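Local coordinates for aminopeptidase (Aneurinibacillus sp. AM-1, PDB 5IB9), which probably removes amino acids from the N-termini of peptides as a zinc-dependent exopeptidase, and here holds a bestatin-type inhibitor at its zinc ions, at residues 225-230 with 266-271; 297-302 with 346-351. All coordinates share one frame; numbering follows the deposited sequence.

Interaction 1: residues 225-230 with 266-271; sequences IGSHHD and FITFGA. With ZN (zinc ion), chain C.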
loop_
_atom_site.group_PDB
_atom_site.type_symbol
_atom_site.label_atom_id
_atom_site.label_comp_id
_atom_site.label_asym_id
_atom_site.label_seq_id
_atom_site.Cartn_x
_atom_site.Cartn_y
_atom_site.Cartn_z
ATOM N N ILE A 225 -7.881 -0.234 -20.229
ATOM C CA ILE A 225 -7.103 0.728 -21.132
ATOM C C ILE A 225 -6.691 1.814 -20.199
ATOM O O ILE A 225 -7.570 2.493 -19.612
ATOM C CB ILE A 225 -8.023 1.227 -22.245
ATOM C CG1 ILE A 225 -8.658 0.078 -23.104
ATOM C CG2 ILE A 225 -7.261 2.177 -23.173
ATOM C CD1 ILE A 225 -10.027 -0.422 -22.525
ATOM N N GLY A 226 -5.396 2.027 -20.115
ATOM C CA GLY A 226 -4.852 2.997 -19.121
ATOM C C GLY A 226 -3.920 4.057 -19.774
ATOM O O GLY A 226 -3.383 3.874 -20.870
ATOM N N SER A 227 -3.700 5.089 -18.975
ATOM C CA SER A 227 -2.730 6.184 -19.251
ATOM C C SER A 227 -2.510 6.821 -17.924
ATOM O O SER A 227 -3.161 6.484 -16.929
ATOM C CB SER A 227 -3.277 7.193 -20.308
ATOM O OG SER A 227 -4.597 7.608 -19.860
ATOM N N HIS A 228 -1.571 7.763 -17.841
ATOM C CA HIS A 228 -1.365 8.534 -16.588
ATOM C C HIS A 228 -1.559 10.026 -16.812
ATOM O O HIS A 228 -1.233 10.550 -17.897
ATOM C CB HIS A 228 0.046 8.253 -15.928
ATOM C CG HIS A 228 1.254 8.735 -16.724
ATOM N ND1 HIS A 228 1.853 9.978 -16.461
ATOM C CD2 HIS A 228 2.034 8.076 -17.583
ATOM C CE1 HIS A 228 2.944 10.056 -17.263
ATOM N NE2 HIS A 228 3.050 8.939 -17.956
ATOM N N HIS A 229 -2.134 10.656 -15.798
ATOM C CA HIS A 229 -2.487 12.088 -15.934
ATOM C C HIS A 229 -1.579 13.092 -15.273
ATOM O O HIS A 229 -1.835 14.252 -15.435
ATOM C CB HIS A 229 -3.976 12.326 -15.516
ATOM C CG HIS A 229 -4.336 11.772 -14.164
ATOM N ND1 HIS A 229 -3.762 12.026 -12.940
ATOM C CD2 HIS A 229 -5.312 10.852 -13.948
ATOM C CE1 HIS A 229 -4.381 11.277 -11.995
ATOM N NE2 HIS A 229 -5.346 10.598 -12.620
ATOM N N ASP A 230 -0.522 12.592 -14.650
ATOM C CA ASP A 230 0.498 13.517 -14.085
ATOM C C ASP A 230 1.672 13.658 -15.060
ATOM O O ASP A 230 1.870 12.837 -15.979
ATOM C CB ASP A 230 1.035 12.973 -12.773
ATOM C CG ASP A 230 1.774 11.654 -12.874
ATOM O OD1 ASP A 230 1.312 10.679 -13.561
ATOM O OD2 ASP A 230 2.866 11.562 -12.272
ATOM N N PHE A 266 -11.656 2.062 -18.398
ATOM C CA PHE A 266 -10.774 3.143 -18.920
ATOM C C PHE A 266 -10.282 3.900 -17.732
ATOM O O PHE A 266 -11.073 4.390 -16.901
ATOM C CB PHE A 266 -11.599 4.060 -19.854
ATOM C CG PHE A 266 -12.153 3.383 -21.087
ATOM C CD1 PHE A 266 -11.381 3.340 -22.226
ATOM C CD2 PHE A 266 -13.379 2.766 -21.012
ATOM C CE1 PHE A 266 -11.803 2.699 -23.365
ATOM C CE2 PHE A 266 -13.915 2.181 -22.209
ATOM C CZ PHE A 266 -13.112 2.131 -23.353
ATOM N N ILE A 267 -8.930 3.948 -17.579
ATOM C CA ILE A 267 -8.403 4.450 -16.333
ATOM C C ILE A 267 -7.287 5.476 -16.617
ATOM O O ILE A 267 -6.406 5.227 -17.480
ATOM C CB ILE A 267 -7.803 3.293 -15.428
ATOM C CG1 ILE A 267 -8.829 2.199 -15.273
ATOM C CG2 ILE A 267 -7.331 3.916 -14.098
ATOM C CD1 ILE A 267 -8.271 1.062 -14.398
ATOM N N THR A 268 -7.351 6.597 -15.869
ATOM C CA THR A 268 -6.151 7.437 -15.873
ATOM C C THR A 268 -5.543 7.393 -14.507
ATOM O O THR A 268 -6.196 7.560 -13.485
ATOM C CB THR A 268 -6.469 8.918 -16.360
ATOM O OG1 THR A 268 -7.337 9.596 -15.436
ATOM C CG2 THR A 268 -7.080 8.789 -17.722
ATOM N N PHE A 269 -4.227 7.102 -14.472
ATOM C CA PHE A 269 -3.548 6.879 -13.181
ATOM C C PHE A 269 -2.833 8.111 -12.692
ATOM O O PHE A 269 -2.253 8.831 -13.505
ATOM C CB PHE A 269 -2.538 5.780 -13.344
ATOM C CG PHE A 269 -3.053 4.452 -13.790
ATOM C CD1 PHE A 269 -3.835 3.655 -12.909
ATOM C CD2 PHE A 269 -2.799 3.942 -15.039
ATOM C CE1 PHE A 269 -4.334 2.404 -13.308
ATOM C CE2 PHE A 269 -3.279 2.684 -15.451
ATOM C CZ PHE A 269 -4.033 1.943 -14.581
ATOM N N GLY A 270 -2.832 8.304 -11.370
ATOM C CA GLY A 270 -2.031 9.406 -10.806
ATOM C C GLY A 270 -0.657 8.916 -10.418
ATOM O O GLY A 270 -0.376 7.734 -10.309
ATOM N N ALA A 271 0.231 9.901 -10.216
ATOM C CA ALA A 271 1.566 9.641 -9.591
ATOM C C ALA A 271 2.316 8.618 -10.311
ATOM O O ALA A 271 3.066 7.857 -9.747
ATOM C CB ALA A 271 1.431 9.378 -8.040
HETATM ZN ZN ZN C . 4.587 8.674 -19.252
#
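Ile225, His229 and Phe269 bury the most surface where strand 222-228 pairs in parallel with strand 263-269. Ile225 and Phe266 lie side by side. CD1 of Ile225 sits over the Phe266 ring face, 4.1 Å from the ring centroid, a CH-pi contact. Between these segments the parallel ladder runs from Ile267 N to Ile225 O (2.8 Å) as far as His229 N to Phe269 O (2.9 Å). Phe269 turns to the other face of the sheet. Its CD2 comes 3.2 Å from Ser227 O, and its CE2 lies near CA of Gly226, where a side chain would clash with the ring. The His229 ring has Phe269 O over its centre, 3.4 Å above the plane. A weak hydrogen bond joins its ND1 to Glu37. An alanine in place of His229 would probably leave a gap over Phe269 O and Gly270 and take a partner from Glu37. His228 CG lies between the backbone N and the carbonyl carbon (chi1 67°), and the ring leads away from strand 263-269. Its NE2 binds zinc at 2.0 Å. Its ND1 gives weak hydrogen bonds to O and OD1 of Asp230. The end of the strand thus carries the metal-binding ring, and Asp230, itself held by Glu272 N and Glu273 N, probably helps limit its rotation.

Interaction 2: residues 297-302 with 346-351; sequences MFQLDM and SDHESF. With ZN (zinc ion), chain C; BES (2-(3-amino-2-hydroxy-4-phenyl-butyrylamino)-4-methyl-pentanoic acid), chain H.
This is a buried contact, part apolar and part polar, between the C-terminal half of strand 294-300, with the residue after it, and helix 348-352 with the two residues before it. At the apolar end, CG of Met297 lies over the Phe351 ring face, 4.0 Å from the centroid. The two side chains cross at about a right angle. The sulfur sits obliquely, 4.6 Å from the same centroid, in a Met-aromatic contact. Gln299 carries the middle. Its CG is anti to the backbone N (chi1 173°), and a bend at chi2 follows. NE2 then gives a hydrogen bond to Ser346 OG at 3.1 Å and a weak one to Asp347 OD2 at 2.9 Å. Ser346 OG in turn donates a hydrogen bond to the anti lone pair of Asp301 OD2, at 2.7 Å. Asp301 holds zinc with both oxygens, OD1 at 2.1 Å and OD2 at 2.3 Å. Gln299 and Ser346 therefore form an outer shell that would help orient this carboxylate. The inhibitor binds the same zinc through its N2 and O2. Asp347 OD1 is hydrogen-bonded to Ser279 OG of helix 277-283. Strands 222-228 and 358-364 flank strand 294-300, and Leu300 on its other face packs against helix 238-256.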
loop_
_atom_site.group_PDB
_atom_site.type_symbol
_atom_site.label_atom_id
_atom_site.label_comp_id
_atom_site.label_asym_id
_atom_site.label_seq_id
_atom_site.Cartn_x
_atom_site.Cartn_y
_atom_site.Cartn_z
ATOM N N MET A 297 -4.382 -5.661 -20.498
ATOM C CA MET A 297 -4.280 -4.285 -20.059
ATOM C C MET A 297 -3.398 -3.596 -21.101
ATOM O O MET A 297 -2.258 -4.003 -21.391
ATOM C CB MET A 297 -3.655 -4.147 -18.623
ATOM C CG MET A 297 -3.621 -2.686 -18.046
ATOM S SD MET A 297 -2.159 -1.848 -18.597
ATOM C CE MET A 297 -2.610 -0.219 -17.989
ATOM N N PHE A 298 -3.992 -2.576 -21.738
ATOM C CA PHE A 298 -3.352 -1.691 -22.770
ATOM C C PHE A 298 -2.950 -0.413 -22.112
ATOM O O PHE A 298 -3.787 0.326 -21.657
ATOM C CB PHE A 298 -4.309 -1.396 -23.901
ATOM C CG PHE A 298 -4.743 -2.597 -24.705
ATOM C CD1 PHE A 298 -4.320 -2.676 -26.072
ATOM C CD2 PHE A 298 -5.568 -3.607 -24.198
ATOM C CE1 PHE A 298 -4.719 -3.745 -26.843
ATOM C CE2 PHE A 298 -5.960 -4.699 -25.006
ATOM C CZ PHE A 298 -5.550 -4.765 -26.315
ATOM N N GLN A 299 -1.661 -0.118 -22.018
ATOM C CA GLN A 299 -1.147 1.146 -21.482
ATOM C C GLN A 299 -0.714 2.137 -22.566
ATOM O O GLN A 299 -0.004 1.730 -23.498
ATOM C CB GLN A 299 0.034 0.865 -20.551
ATOM C CG GLN A 299 0.732 2.163 -20.079
ATOM C CD GLN A 299 -0.109 2.996 -19.069
ATOM O OE1 GLN A 299 -1.177 2.626 -18.682
ATOM N NE2 GLN A 299 0.436 4.091 -18.571
ATOM N N LEU A 300 -1.288 3.336 -22.549
ATOM C CA LEU A 300 -0.972 4.354 -23.627
ATOM C C LEU A 300 -0.142 5.440 -22.953
ATOM O O LEU A 300 -0.601 6.150 -22.059
ATOM C CB LEU A 300 -2.337 4.951 -24.058
ATOM C CG LEU A 300 -3.355 3.961 -24.683
ATOM C CD1 LEU A 300 -4.673 4.605 -24.652
ATOM C CD2 LEU A 300 -2.950 3.980 -26.205
ATOM N N ASP A 301 1.127 5.503 -23.372
ATOM C CA ASP A 301 2.054 6.553 -22.771
ATOM C C ASP A 301 2.963 7.010 -23.911
ATOM O O ASP A 301 3.736 6.191 -24.431
ATOM C CB ASP A 301 2.836 5.862 -21.701
ATOM C CG ASP A 301 3.532 6.839 -20.682
ATOM O OD1 ASP A 301 3.535 8.045 -20.962
ATOM O OD2 ASP A 301 3.945 6.478 -19.560
ATOM N N MET A 302 2.882 8.298 -24.194
ATOM C CA MET A 302 3.597 8.962 -25.274
ATOM C C MET A 302 3.220 8.455 -26.645
ATOM O O MET A 302 3.953 7.730 -27.244
ATOM C CB MET A 302 5.093 8.893 -24.992
ATOM C CG MET A 302 5.379 9.674 -23.822
ATOM S SD MET A 302 7.078 9.597 -23.148
ATOM C CE MET A 302 8.042 10.080 -24.560
ATOM N N SER A 346 6.356 2.159 -17.068
ATOM C CA SER A 346 4.972 2.803 -17.186
ATOM C C SER A 346 4.021 1.832 -16.490
ATOM O O SER A 346 4.415 0.817 -15.975
ATOM C CB SER A 346 4.600 3.105 -18.638
ATOM O OG SER A 346 3.508 4.016 -18.670
ATOM N N ASP A 347 2.764 2.228 -16.444
ATOM C CA ASP A 347 1.756 1.542 -15.599
ATOM C C ASP A 347 1.442 0.101 -16.009
ATOM O O ASP A 347 0.941 -0.628 -15.138
ATOM C CB ASP A 347 0.458 2.369 -15.576
ATOM C CG ASP A 347 0.687 3.763 -14.966
ATOM O OD1 ASP A 347 1.128 3.830 -13.799
ATOM O OD2 ASP A 347 0.472 4.753 -15.732
ATOM N N HIS A 348 1.859 -0.339 -17.198
ATOM C CA HIS A 348 1.670 -1.768 -17.533
ATOM C C HIS A 348 2.434 -2.654 -16.564
ATOM O O HIS A 348 2.016 -3.792 -16.335
ATOM C CB HIS A 348 2.031 -2.076 -18.971
ATOM C CG HIS A 348 3.451 -1.729 -19.310
ATOM N ND1 HIS A 348 4.014 -0.469 -19.106
ATOM C CD2 HIS A 348 4.385 -2.504 -19.897
ATOM C CE1 HIS A 348 5.296 -0.528 -19.519
ATOM N NE2 HIS A 348 5.521 -1.745 -20.029
ATOM N N GLU A 349 3.527 -2.162 -15.976
ATOM C CA GLU A 349 4.297 -2.963 -14.985
ATOM C C GLU A 349 3.471 -3.340 -13.779
ATOM O O GLU A 349 3.736 -4.367 -13.150
ATOM C CB GLU A 349 5.462 -2.126 -14.546
ATOM C CG GLU A 349 6.564 -2.952 -13.806
ATOM C CD GLU A 349 7.846 -2.110 -13.709
ATOM O OE1 GLU A 349 8.392 -1.584 -14.726
ATOM O OE2 GLU A 349 8.293 -1.945 -12.604
ATOM N N SER A 350 2.467 -2.536 -13.448
ATOM C CA SER A 350 1.616 -2.873 -12.286
ATOM C C SER A 350 0.671 -4.019 -12.478
ATOM O O SER A 350 0.276 -4.681 -11.513
ATOM C CB SER A 350 0.884 -1.574 -11.894
ATOM O OG SER A 350 1.860 -0.542 -11.587
ATOM N N PHE A 351 0.331 -4.190 -13.750
ATOM C CA PHE A 351 -0.607 -5.292 -14.120
ATOM C C PHE A 351 0.215 -6.515 -14.471
ATOM O O PHE A 351 -0.224 -7.615 -14.111
ATOM C CB PHE A 351 -1.573 -4.793 -15.218
ATOM C CG PHE A 351 -2.369 -3.645 -14.734
ATOM C CD1 PHE A 351 -3.482 -3.868 -13.905
ATOM C CD2 PHE A 351 -1.921 -2.324 -14.883
ATOM C CE1 PHE A 351 -4.171 -2.786 -13.296
ATOM C CE2 PHE A 351 -2.617 -1.248 -14.311
ATOM C CZ PHE A 351 -3.759 -1.495 -13.508
HETATM ZN ZN ZN C . 4.587 8.674 -19.252
HETATM N N2 BES H . 6.600 7.554 -20.388
HETATM C C1 BES H . 7.664 7.348 -19.404
HETATM C C6 BES H . 8.301 5.987 -19.671
HETATM C C7 BES H . 9.145 5.813 -20.929
HETATM C C8 BES H . 10.009 6.823 -21.423
HETATM C C12 BES H . 9.078 4.570 -21.595
HETATM C C9 BES H . 10.787 6.571 -22.573
HETATM C C11 BES H . 9.859 4.320 -22.759
HETATM C C10 BES H . 10.704 5.332 -23.240
HETATM C C2 BES H . 7.088 7.429 -17.986
HETATM O O2 BES H . 6.284 8.603 -18.080
HETATM C C3 BES H . 8.258 7.667 -17.093
HETATM O O3 BES H . 8.861 8.728 -17.213
HETATM N N1 BES H . 8.617 6.706 -16.314
HETATM C C4 BES H . 9.813 6.869 -15.481
HETATM C C13 BES H . 9.891 5.556 -14.722
HETATM C C14 BES H . 8.708 5.295 -13.784
HETATM C C15 BES H . 9.084 4.010 -13.056
HETATM C C16 BES H . 8.376 6.441 -12.827
HETATM C C5 BES H . 11.108 6.928 -16.282
HETATM O O1 BES H . 12.146 7.390 -15.725
HETATM O O4 BES H . 11.181 6.524 -17.457
#

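Both interactions are buried, and both lie within the peptidase M28 region. Interaction 1 joins two neighbouring strands, largely through backbone bonds. Interaction 2 sets a strand against a helix and the segment before it, and only side chains make its hydrogen bonds. Strands 222-228 and 294-300 are neighbours in the same sheet, and Gly226 probably hydrogen-bonds through its N to Phe298 O and through its O to Leu300 N. In both, the first segment begins with an apolar contact (Ile225, Met297) and reaches the zinc site near its C-terminal end. There His228 and Asp301 meet at one zinc, which Asp240 also binds. Interaction 1 supplies an imidazole nitrogen and interaction 2 a carboxylate that holds the metal with both oxygens.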